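Local coordinates for protein cytochrome c, putative (Shewanella oneidensis, PDB 1SP3) that is an octahaem c-type cytochrome, probably a respiratory oxidoreductase that reduces tetrathionate, at residues P245-S253 with F329-I337; Y338-I346 with I381-T392. All coordinates share one frame; numbering follows the deposited sequence.

Interaction 1 of 2, residues P245-S253 with F329-I337; sequences PTKMQWDWS and FKVHTGKQI
Trp250 and Gly334 sit mid-way along a parallel pairing of strand 246-251 with strand 325-339, in a mixed sheet. Thr333 and Lys335 carry the backbone bonds, each donating to the residue before and accepting from the residue after its bridge partner: Thr333 N to Met248 O, Trp250 N to Thr333 O, Lys335 N to Trp250 O, Trp252 N to Lys335 O. Gly334 CA comes within 3.0 Å of Trp250 O, and a side chain there would run into that oxygen. Toward the start of the pairing, Lys330 NZ donates to Lys247 O in its carbonyl plane (3.1 Å) and also to Lys153 O; its CE lies 3.9 Å from Met248 SD. The His332 ring reaches the backbone of 248-250 because CG is anti to N (chi1 178°), which brings CD2 to 3.2 Å from Met248 O and CE1 to 3.6 Å from Trp250 CB; its ND1 bonds Asn62 and Phe63 stacks on the ring. Trp252 presents its edge to Lys335 O, while Trp250 NE1, itself bonded to Lys275 O, stands 3.4 Å above the centre of the Trp252 ring. On the Gln249 and Thr333 face, Asp251 and Lys335 run alongside each other, OD1 resting 3.5 Å from Lys335 CB but not close enough to NZ for a salt bridge. Asp251 OD1 takes Ser253 N (2.9 Å) on its anti side but 32° out of the carboxylate plane, making an Asx turn. Replacing Asp251 by an alanine would probably leave Ser253 N without this acceptor, let the Asx turn relax and cost Lys335 a nearby opposite charge. On the edge of strand 246-251 that pairs with strand 276-281, Met248 and Gln249 both face Val279, a classic beta bulge.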
loop_
_atom_site.group_PDB
_atom_site.type_symbol
_atom_site.label_atom_id
_atom_site.label_comp_id
_atom_site.label_asym_id
_atom_site.label_seq_id
_atom_site.Cartn_x
_atom_site.Cartn_y
_atom_site.Cartn_z
ATOM N N PRO A 245 -15.906 1.048 -4.779
ATOM C CA PRO A 245 -15.785 1.466 -3.365
ATOM C C PRO A 245 -14.478 1.001 -2.750
ATOM O O PRO A 245 -14.074 -0.081 -3.113
ATOM C CB PRO A 245 -16.977 0.739 -2.671
ATOM C CG PRO A 245 -17.955 0.467 -3.798
ATOM C CD PRO A 245 -17.073 0.157 -5.000
ATOM N N THR A 246 -13.870 1.809 -1.861
ATOM C CA THR A 246 -12.753 1.419 -1.004
ATOM C C THR A 246 -13.219 1.451 0.396
ATOM O O THR A 246 -14.159 2.238 0.770
ATOM C CB THR A 246 -11.640 2.490 -0.854
ATOM O OG1 THR A 246 -12.097 3.796 -1.272
ATOM C CG2 THR A 246 -10.492 2.143 -1.487
ATOM N N LYS A 247 -12.479 0.724 1.220
ATOM C CA LYS A 247 -12.795 0.713 2.642
ATOM C C LYS A 247 -12.250 1.990 3.283
ATOM O O LYS A 247 -11.086 2.322 3.085
ATOM C CB LYS A 247 -12.194 -0.519 3.240
ATOM C CG LYS A 247 -12.657 -0.832 4.656
ATOM C CD LYS A 247 -12.086 -2.197 5.096
ATOM C CE LYS A 247 -12.713 -3.313 4.291
ATOM N NZ LYS A 247 -12.061 -4.628 4.700
ATOM N N MET A 248 -13.099 2.690 4.006
ATOM C CA MET A 248 -12.712 3.895 4.698
ATOM C C MET A 248 -12.590 3.666 6.215
ATOM O O MET A 248 -11.798 4.345 6.879
ATOM C CB MET A 248 -13.686 5.050 4.386
ATOM C CG MET A 248 -13.687 5.420 2.833
ATOM S SD MET A 248 -12.073 6.102 2.173
ATOM C CE MET A 248 -11.795 7.690 3.135
ATOM N N GLN A 249 -13.315 2.710 6.756
ATOM C CA GLN A 249 -13.220 2.399 8.225
ATOM C C GLN A 249 -13.303 0.922 8.438
ATOM O O GLN A 249 -14.024 0.265 7.738
ATOM C CB GLN A 249 -14.358 3.005 9.018
ATOM C CG GLN A 249 -14.636 4.471 8.617
ATOM C CD GLN A 249 -15.711 5.122 9.440
ATOM O OE1 GLN A 249 -16.446 5.986 8.920
ATOM N NE2 GLN A 249 -15.848 4.693 10.705
ATOM N N TRP A 250 -12.544 0.431 9.413
ATOM C CA TRP A 250 -12.551 -0.970 9.843
ATOM C C TRP A 250 -12.489 -0.957 11.401
ATOM O O TRP A 250 -11.409 -0.782 12.013
ATOM C CB TRP A 250 -11.329 -1.716 9.293
ATOM C CG TRP A 250 -11.364 -3.203 9.451
ATOM C CD1 TRP A 250 -11.978 -3.957 10.473
ATOM C CD2 TRP A 250 -10.704 -4.154 8.593
ATOM N NE1 TRP A 250 -11.704 -5.289 10.262
ATOM C CE2 TRP A 250 -10.938 -5.431 9.119
ATOM C CE3 TRP A 250 -9.921 -4.033 7.442
ATOM C CZ2 TRP A 250 -10.456 -6.579 8.521
ATOM C CZ3 TRP A 250 -9.454 -5.170 6.830
ATOM C CH2 TRP A 250 -9.706 -6.430 7.377
ATOM N N ASP A 251 -13.659 -1.230 11.999
ATOM C CA ASP A 251 -13.824 -1.408 13.417
ATOM C C ASP A 251 -13.829 -2.898 13.766
ATOM O O ASP A 251 -14.871 -3.629 13.582
ATOM C CB ASP A 251 -15.167 -0.769 13.816
ATOM C CG ASP A 251 -15.384 -0.743 15.325
ATOM O OD1 ASP A 251 -14.584 -1.364 16.085
ATOM O OD2 ASP A 251 -16.323 -0.062 15.817
ATOM N N TRP A 252 -12.690 -3.353 14.264
ATOM C CA TRP A 252 -12.488 -4.750 14.696
ATOM C C TRP A 252 -13.226 -5.056 16.032
ATOM O O TRP A 252 -13.447 -6.181 16.357
ATOM C CB TRP A 252 -11.002 -5.018 14.941
ATOM C CG TRP A 252 -10.139 -5.353 13.741
ATOM C CD1 TRP A 252 -9.290 -4.503 13.075
ATOM C CD2 TRP A 252 -10.017 -6.631 13.087
ATOM N NE1 TRP A 252 -8.658 -5.176 12.060
ATOM C CE2 TRP A 252 -9.090 -6.482 12.043
ATOM C CE3 TRP A 252 -10.585 -7.906 13.305
ATOM C CZ2 TRP A 252 -8.693 -7.571 11.200
ATOM C CZ3 TRP A 252 -10.251 -8.940 12.443
ATOM C CH2 TRP A 252 -9.287 -8.782 11.426
ATOM N N SER A 253 -13.595 -4.040 16.799
ATOM C CA SER A 253 -14.146 -4.239 18.144
ATOM C C SER A 253 -15.449 -4.981 18.155
ATOM O O SER A 253 -15.738 -5.738 19.080
ATOM C CB SER A 253 -14.293 -2.890 18.892
ATOM O OG SER A 253 -15.302 -2.108 18.261
ATOM N N PHE A 329 -3.956 12.549 0.194
ATOM C CA PHE A 329 -3.785 11.330 0.915
ATOM C C PHE A 329 -5.114 10.592 1.076
ATOM O O PHE A 329 -6.182 11.210 1.257
ATOM C CB PHE A 329 -3.268 11.639 2.334
ATOM C CG PHE A 329 -1.847 12.063 2.370
ATOM C CD1 PHE A 329 -1.505 13.432 2.252
ATOM C CD2 PHE A 329 -0.835 11.106 2.487
ATOM C CE1 PHE A 329 -0.223 13.823 2.321
ATOM C CE2 PHE A 329 0.500 11.494 2.513
ATOM C CZ PHE A 329 0.789 12.876 2.414
ATOM N N LYS A 330 -5.018 9.285 1.073
ATOM C CA LYS A 330 -6.108 8.477 1.519
ATOM C C LYS A 330 -5.908 8.128 3.004
ATOM O O LYS A 330 -4.769 7.785 3.469
ATOM C CB LYS A 330 -6.270 7.200 0.688
ATOM C CG LYS A 330 -7.215 6.220 1.432
ATOM C CD LYS A 330 -7.601 5.031 0.637
ATOM C CE LYS A 330 -8.763 4.278 1.435
ATOM N NZ LYS A 330 -8.447 2.851 1.523
ATOM N N VAL A 331 -6.987 8.268 3.765
ATOM C CA VAL A 331 -6.881 8.103 5.215
ATOM C C VAL A 331 -7.883 7.029 5.649
ATOM O O VAL A 331 -9.066 7.121 5.337
ATOM C CB VAL A 331 -7.223 9.408 5.949
ATOM C CG1 VAL A 331 -7.260 9.190 7.501
ATOM C CG2 VAL A 331 -6.224 10.578 5.510
ATOM N N HIS A 332 -7.419 5.981 6.260
ATOM C CA HIS A 332 -8.314 4.896 6.668
ATOM C C HIS A 332 -8.399 4.928 8.232
ATOM O O HIS A 332 -7.360 5.135 8.856
ATOM C CB HIS A 332 -7.730 3.586 6.200
ATOM C CG HIS A 332 -8.544 2.399 6.613
ATOM N ND1 HIS A 332 -8.075 1.443 7.482
ATOM C CD2 HIS A 332 -9.782 1.986 6.232
ATOM C CE1 HIS A 332 -8.975 0.479 7.608
ATOM N NE2 HIS A 332 -10.030 0.797 6.874
ATOM N N THR A 333 -9.616 4.857 8.830
ATOM C CA THR A 333 -9.720 4.858 10.276
ATOM C C THR A 333 -10.275 3.540 10.783
ATOM O O THR A 333 -10.745 2.743 10.012
ATOM C CB THR A 333 -10.517 6.018 10.808
ATOM O OG1 THR A 333 -11.819 5.949 10.306
ATOM C CG2 THR A 333 -10.011 7.393 10.212
ATOM N N GLY A 334 -10.133 3.279 12.053
ATOM C CA GLY A 334 -10.558 1.994 12.561
ATOM C C GLY A 334 -10.374 1.926 14.027
ATOM O O GLY A 334 -10.051 2.962 14.637
ATOM N N LYS A 335 -10.698 0.752 14.561
ATOM C CA LYS A 335 -10.339 0.323 15.923
ATOM C C LYS A 335 -9.746 -1.042 15.870
ATOM O O LYS A 335 -10.215 -1.916 15.128
ATOM C CB LYS A 335 -11.545 0.220 16.837
ATOM C CG LYS A 335 -12.264 1.579 17.118
ATOM C CD LYS A 335 -12.843 1.640 18.498
ATOM C CE LYS A 335 -14.294 1.486 18.469
ATOM N NZ LYS A 335 -14.773 0.918 19.800
ATOM N N GLN A 336 -8.736 -1.257 16.693
ATOM C CA GLN A 336 -8.041 -2.543 16.673
ATOM C C GLN A 336 -7.448 -2.898 18.023
ATOM O O GLN A 336 -7.403 -2.091 18.959
ATOM C CB GLN A 336 -6.992 -2.521 15.569
ATOM C CG GLN A 336 -5.721 -1.755 15.949
ATOM C CD GLN A 336 -4.855 -1.522 14.697
ATOM O OE1 GLN A 336 -5.181 -0.721 13.789
ATOM N NE2 GLN A 336 -3.768 -2.192 14.665
ATOM N N ILE A 337 -6.996 -4.121 18.128
ATOM C CA ILE A 337 -6.732 -4.720 19.422
ATOM C C ILE A 337 -5.387 -4.312 20.017
ATOM O O ILE A 337 -4.379 -4.248 19.337
ATOM C CB ILE A 337 -6.832 -6.274 19.294
ATOM C CG1 ILE A 337 -6.694 -6.957 20.698
ATOM C CG2 ILE A 337 -5.800 -6.840 18.253
ATOM C CD1 ILE A 337 -6.938 -8.526 20.705
HETATM O O HOH W 1 -11.978 7.653 6.833
#

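Interaction 2 of 2, residues Y338-I346 with I381-T392; sequences YDKKLNIFI and IKYSGEYDFAAT
Tyr338 and Asp388 face each other as a hydrogen-bonded pair where strand 325-339 meets strand 387-397 antiparallel, and the chain turns away just beyond in an Asx motif built on Asp339. Backbone bonds first: Tyr338 and Asp388 exchange N-H and C=O in both directions, and Lys340 N donates to Glu386 O. The carboxylate of Asp339 ties the two loops together. With its CG anti to N (chi1 -170°), it meets Ser384 twice: the hydroxyl OG donates to OD1 at 2.7 Å, and Ser384 N lies on the syn lone pair of OD2 at 2.9 Å. OD1 also takes Leu342 N (2.7 Å), from the opposite face to Ser384 OG, so two firm bonds fix this oxygen. Charge lies on the outer side, where Glu386 OE2 meets Lys341 NZ at 3.1 Å nearly head-on to its C-O bond; OE1 has only a long salt bridge to Lys340 NZ. Apolar packing fills the inner side: Phe345 CZ touches Thr392 CG2 at 3.5 Å, Ile344 CD1 meets Ile381 CG2, and Ile346 CD1 rests by Tyr383 CE1. Helix 362-372 adds Met370 beside the two isoleucines Ile344 and Ile381. The Tyr338 ring lies beside the Asp388 carboxylate with planes 12° apart, CE2 being 3.6 Å from Asp388 CB, and Tyr338 OH, hydrogen-bonded to Ser306 OG, shares one water with Asp388 OD2.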
loop_
_atom_site.group_PDB
_atom_site.type_symbol
_atom_site.label_atom_id
_atom_site.label_comp_id
_atom_site.label_asym_id
_atom_site.label_seq_id
_atom_site.Cartn_x
_atom_site.Cartn_y
_atom_site.Cartn_z
ATOM N N TYR A 338 -5.416 -3.986 21.315
ATOM C CA TYR A 338 -4.264 -3.571 22.048
ATOM C C TYR A 338 -4.193 -4.275 23.435
ATOM O O TYR A 338 -5.184 -4.687 24.004
ATOM C CB TYR A 338 -4.155 -2.006 22.142
ATOM C CG TYR A 338 -4.920 -1.352 23.270
ATOM C CD1 TYR A 338 -4.315 -1.067 24.504
ATOM C CD2 TYR A 338 -6.258 -1.002 23.092
ATOM C CE1 TYR A 338 -5.071 -0.439 25.573
ATOM C CE2 TYR A 338 -6.996 -0.394 24.113
ATOM C CZ TYR A 338 -6.415 -0.128 25.335
ATOM O OH TYR A 338 -7.216 0.491 26.295
ATOM N N ASP A 339 -2.989 -4.431 23.927
ATOM C CA ASP A 339 -2.742 -5.006 25.260
ATOM C C ASP A 339 -3.078 -3.978 26.348
ATOM O O ASP A 339 -2.409 -2.947 26.475
ATOM C CB ASP A 339 -1.275 -5.361 25.343
ATOM C CG ASP A 339 -0.949 -6.178 26.570
ATOM O OD1 ASP A 339 -1.121 -5.650 27.729
ATOM O OD2 ASP A 339 -0.475 -7.323 26.430
ATOM N N LYS A 340 -4.097 -4.280 27.141
ATOM C CA LYS A 340 -4.696 -3.300 28.074
ATOM C C LYS A 340 -3.741 -2.968 29.200
ATOM O O LYS A 340 -3.854 -1.907 29.807
ATOM C CB LYS A 340 -6.007 -3.845 28.679
ATOM C CG LYS A 340 -6.633 -2.897 29.651
ATOM C CD LYS A 340 -7.995 -2.434 29.172
ATOM C CE LYS A 340 -9.012 -2.097 30.314
ATOM N NZ LYS A 340 -8.898 -2.897 31.603
ATOM N N LYS A 341 -2.801 -3.876 29.458
ATOM C CA LYS A 341 -1.779 -3.625 30.461
ATOM C C LYS A 341 -0.487 -2.994 29.963
ATOM O O LYS A 341 0.053 -2.111 30.613
ATOM C CB LYS A 341 -1.460 -4.894 31.264
ATOM C CG LYS A 341 -2.553 -5.207 32.349
ATOM C CD LYS A 341 -2.650 -4.125 33.453
ATOM C CE LYS A 341 -2.610 -4.743 34.901
ATOM N NZ LYS A 341 -3.074 -6.198 35.000
ATOM N N LEU A 342 0.043 -3.462 28.844
ATOM C CA LEU A 342 1.217 -2.795 28.335
ATOM C C LEU A 342 0.559 -1.681 27.534
ATOM O O LEU A 342 -0.628 -1.753 27.137
ATOM C CB LEU A 342 2.052 -3.778 27.469
ATOM C CG LEU A 342 2.310 -5.149 28.126
ATOM C CD1 LEU A 342 2.411 -6.223 27.026
ATOM C CD2 LEU A 342 3.615 -5.084 29.011
ATOM N N ASN A 343 1.126 -0.576 27.252
ATOM C CA ASN A 343 -0.003 0.101 26.435
ATOM C C ASN A 343 0.349 0.048 24.938
ATOM O O ASN A 343 0.763 1.025 24.428
ATOM C CB ASN A 343 -0.390 1.511 26.973
ATOM C CG ASN A 343 -1.525 1.467 28.023
ATOM O OD1 ASN A 343 -2.683 1.172 27.729
ATOM N ND2 ASN A 343 -1.185 1.779 29.250
ATOM N N ILE A 344 0.310 -1.138 24.320
ATOM C CA ILE A 344 0.784 -1.365 22.943
ATOM C C ILE A 344 -0.201 -2.101 22.070
ATOM O O ILE A 344 -0.970 -2.976 22.556
ATOM C CB ILE A 344 2.114 -2.192 22.881
ATOM C CG1 ILE A 344 1.860 -3.668 23.263
ATOM C CG2 ILE A 344 3.165 -1.574 23.768
ATOM C CD1 ILE A 344 3.098 -4.519 23.163
ATOM N N PHE A 345 -0.146 -1.816 20.753
ATOM C CA PHE A 345 -0.982 -2.607 19.832
ATOM C C PHE A 345 -0.458 -4.017 19.692
ATOM O O PHE A 345 0.778 -4.230 19.667
ATOM C CB PHE A 345 -1.061 -1.893 18.448
ATOM C CG PHE A 345 -2.007 -0.717 18.463
ATOM C CD1 PHE A 345 -1.537 0.578 18.205
ATOM C CD2 PHE A 345 -3.359 -0.908 18.721
ATOM C CE1 PHE A 345 -2.391 1.637 18.226
ATOM C CE2 PHE A 345 -4.256 0.177 18.713
ATOM C CZ PHE A 345 -3.744 1.439 18.482
ATOM N N ILE A 346 -1.375 -4.955 19.595
ATOM C CA ILE A 346 -1.095 -6.359 19.471
ATOM C C ILE A 346 -1.161 -6.780 18.042
ATOM O O ILE A 346 -1.974 -6.232 17.326
ATOM C CB ILE A 346 -2.171 -7.121 20.201
ATOM C CG1 ILE A 346 -2.006 -6.842 21.703
ATOM C CG2 ILE A 346 -2.205 -8.651 19.755
ATOM C CD1 ILE A 346 -3.175 -7.456 22.554
ATOM N N ILE A 381 8.730 -8.898 25.051
ATOM C CA ILE A 381 7.323 -8.546 25.266
ATOM C C ILE A 381 6.443 -9.816 25.321
ATOM O O ILE A 381 6.487 -10.673 24.447
ATOM C CB ILE A 381 6.824 -7.516 24.202
ATOM C CG1 ILE A 381 7.458 -6.135 24.451
ATOM C CG2 ILE A 381 5.285 -7.419 24.230
ATOM C CD1 ILE A 381 7.573 -5.284 23.223
ATOM N N LYS A 382 5.661 -9.926 26.390
ATOM C CA LYS A 382 4.691 -10.994 26.518
ATOM C C LYS A 382 3.303 -10.394 26.546
ATOM O O LYS A 382 3.055 -9.385 27.230
ATOM C CB LYS A 382 4.919 -11.779 27.833
ATOM C CG LYS A 382 5.978 -12.905 27.685
ATOM C CD LYS A 382 7.062 -12.837 28.745
ATOM C CE LYS A 382 8.121 -13.911 28.470
ATOM N NZ LYS A 382 7.495 -15.261 28.703
ATOM N N TYR A 383 2.396 -11.059 25.845
ATOM C CA TYR A 383 0.991 -10.733 25.964
ATOM C C TYR A 383 0.646 -10.758 27.451
ATOM O O TYR A 383 1.019 -11.744 28.143
ATOM C CB TYR A 383 0.155 -11.744 25.213
ATOM C CG TYR A 383 -1.310 -11.519 25.398
ATOM C CD1 TYR A 383 -1.829 -10.247 25.348
ATOM C CD2 TYR A 383 -2.184 -12.587 25.618
ATOM C CE1 TYR A 383 -3.145 -10.027 25.512
ATOM C CE2 TYR A 383 -3.536 -12.368 25.775
ATOM C CZ TYR A 383 -4.014 -11.088 25.708
ATOM O OH TYR A 383 -5.368 -10.790 25.856
ATOM N N SER A 384 -0.042 -9.703 27.940
ATOM C CA SER A 384 -0.339 -9.659 29.371
ATOM C C SER A 384 -1.532 -10.523 29.770
ATOM O O SER A 384 -1.697 -10.827 30.928
ATOM C CB SER A 384 -0.487 -8.226 29.902
ATOM O OG SER A 384 -1.709 -7.698 29.467
ATOM N N GLY A 385 -2.364 -10.912 28.798
ATOM C CA GLY A 385 -3.571 -11.621 29.121
ATOM C C GLY A 385 -4.808 -10.752 29.141
ATOM O O GLY A 385 -5.853 -11.270 29.265
ATOM N N GLU A 386 -4.665 -9.444 28.997
ATOM C CA GLU A 386 -5.780 -8.510 28.979
ATOM C C GLU A 386 -5.745 -7.656 27.669
ATOM O O GLU A 386 -4.719 -7.053 27.318
ATOM C CB GLU A 386 -5.652 -7.552 30.168
ATOM C CG GLU A 386 -6.202 -8.020 31.512
ATOM C CD GLU A 386 -6.472 -6.815 32.421
ATOM O OE1 GLU A 386 -7.620 -6.266 32.372
ATOM O OE2 GLU A 386 -5.535 -6.379 33.151
ATOM N N TYR A 387 -6.861 -7.587 26.977
ATOM C CA TYR A 387 -6.876 -6.801 25.774
ATOM C C TYR A 387 -8.026 -5.848 25.823
ATOM O O TYR A 387 -8.977 -6.034 26.618
ATOM C CB TYR A 387 -6.958 -7.673 24.547
ATOM C CG TYR A 387 -8.306 -8.352 24.330
ATOM C CD1 TYR A 387 -9.264 -7.783 23.468
ATOM C CD2 TYR A 387 -8.609 -9.582 24.949
ATOM C CE1 TYR A 387 -10.461 -8.410 23.221
ATOM C CE2 TYR A 387 -9.846 -10.258 24.709
ATOM C CZ TYR A 387 -10.767 -9.649 23.890
ATOM O OH TYR A 387 -11.977 -10.238 23.619
ATOM N N ASP A 388 -7.934 -4.840 24.945
ATOM C CA ASP A 388 -9.051 -3.940 24.615
ATOM C C ASP A 388 -8.960 -3.483 23.103
ATOM O O ASP A 388 -8.108 -4.023 22.317
ATOM C CB ASP A 388 -9.103 -2.818 25.655
ATOM C CG ASP A 388 -10.450 -2.206 25.743
ATOM O OD1 ASP A 388 -11.326 -2.426 24.840
ATOM O OD2 ASP A 388 -10.736 -1.498 26.694
ATOM N N PHE A 389 -9.815 -2.547 22.692
ATOM C CA PHE A 389 -9.752 -1.987 21.333
ATOM C C PHE A 389 -9.499 -0.456 21.360
ATOM O O PHE A 389 -10.095 0.245 22.165
ATOM C CB PHE A 389 -11.005 -2.326 20.557
ATOM C CG PHE A 389 -11.172 -3.796 20.281
ATOM C CD1 PHE A 389 -11.882 -4.640 21.189
ATOM C CD2 PHE A 389 -10.555 -4.381 19.136
ATOM C CE1 PHE A 389 -12.040 -6.020 20.912
ATOM C CE2 PHE A 389 -10.731 -5.717 18.851
ATOM C CZ PHE A 389 -11.449 -6.564 19.783
ATOM N N ALA A 390 -8.594 0.033 20.530
ATOM C CA ALA A 390 -8.349 1.483 20.435
ATOM C C ALA A 390 -8.405 2.053 19.029
ATOM O O ALA A 390 -8.076 1.350 18.067
ATOM C CB ALA A 390 -6.999 1.838 21.069
ATOM N N ALA A 391 -8.711 3.351 18.918
ATOM C CA ALA A 391 -8.927 4.019 17.621
ATOM C C ALA A 391 -7.653 4.385 16.947
ATOM O O ALA A 391 -6.679 4.696 17.637
ATOM C CB ALA A 391 -9.896 5.229 17.715
ATOM N N THR A 392 -7.634 4.281 15.597
ATOM C CA THR A 392 -6.440 4.583 14.808
ATOM C C THR A 392 -6.803 5.290 13.553
ATOM O O THR A 392 -7.956 5.318 13.176
ATOM C CB THR A 392 -5.712 3.310 14.324
ATOM O OG1 THR A 392 -6.569 2.637 13.398
ATOM C CG2 THR A 392 -5.462 2.275 15.516
HETATM O O HOH W 2 -9.748 1.543 26.071
#

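Strand 325-339 is common to both contacts: interaction 1 uses its middle, interaction 2 its end, and their centres lie about 19 Å apart. Strand 387-397 carries on along it from interaction 2, so that Gln336 O faces Ala390 N and Gly334 O faces Thr392 N, each at 2.9 Å and each probably hydrogen-bonded. The strand of 329-337 is thus flanked by 245-253 and by 387-392. Ser253 CB, in 245-253, packs on Phe389 CG at 3.5 Å. Asn62 serves both, bonding His332 and Thr392. Interaction 1 is nearer the haems: the Trp250 side chain is about 8 Å from one, that of Thr392 about 11 Å, and His332 touches Trp396, part of a haem site.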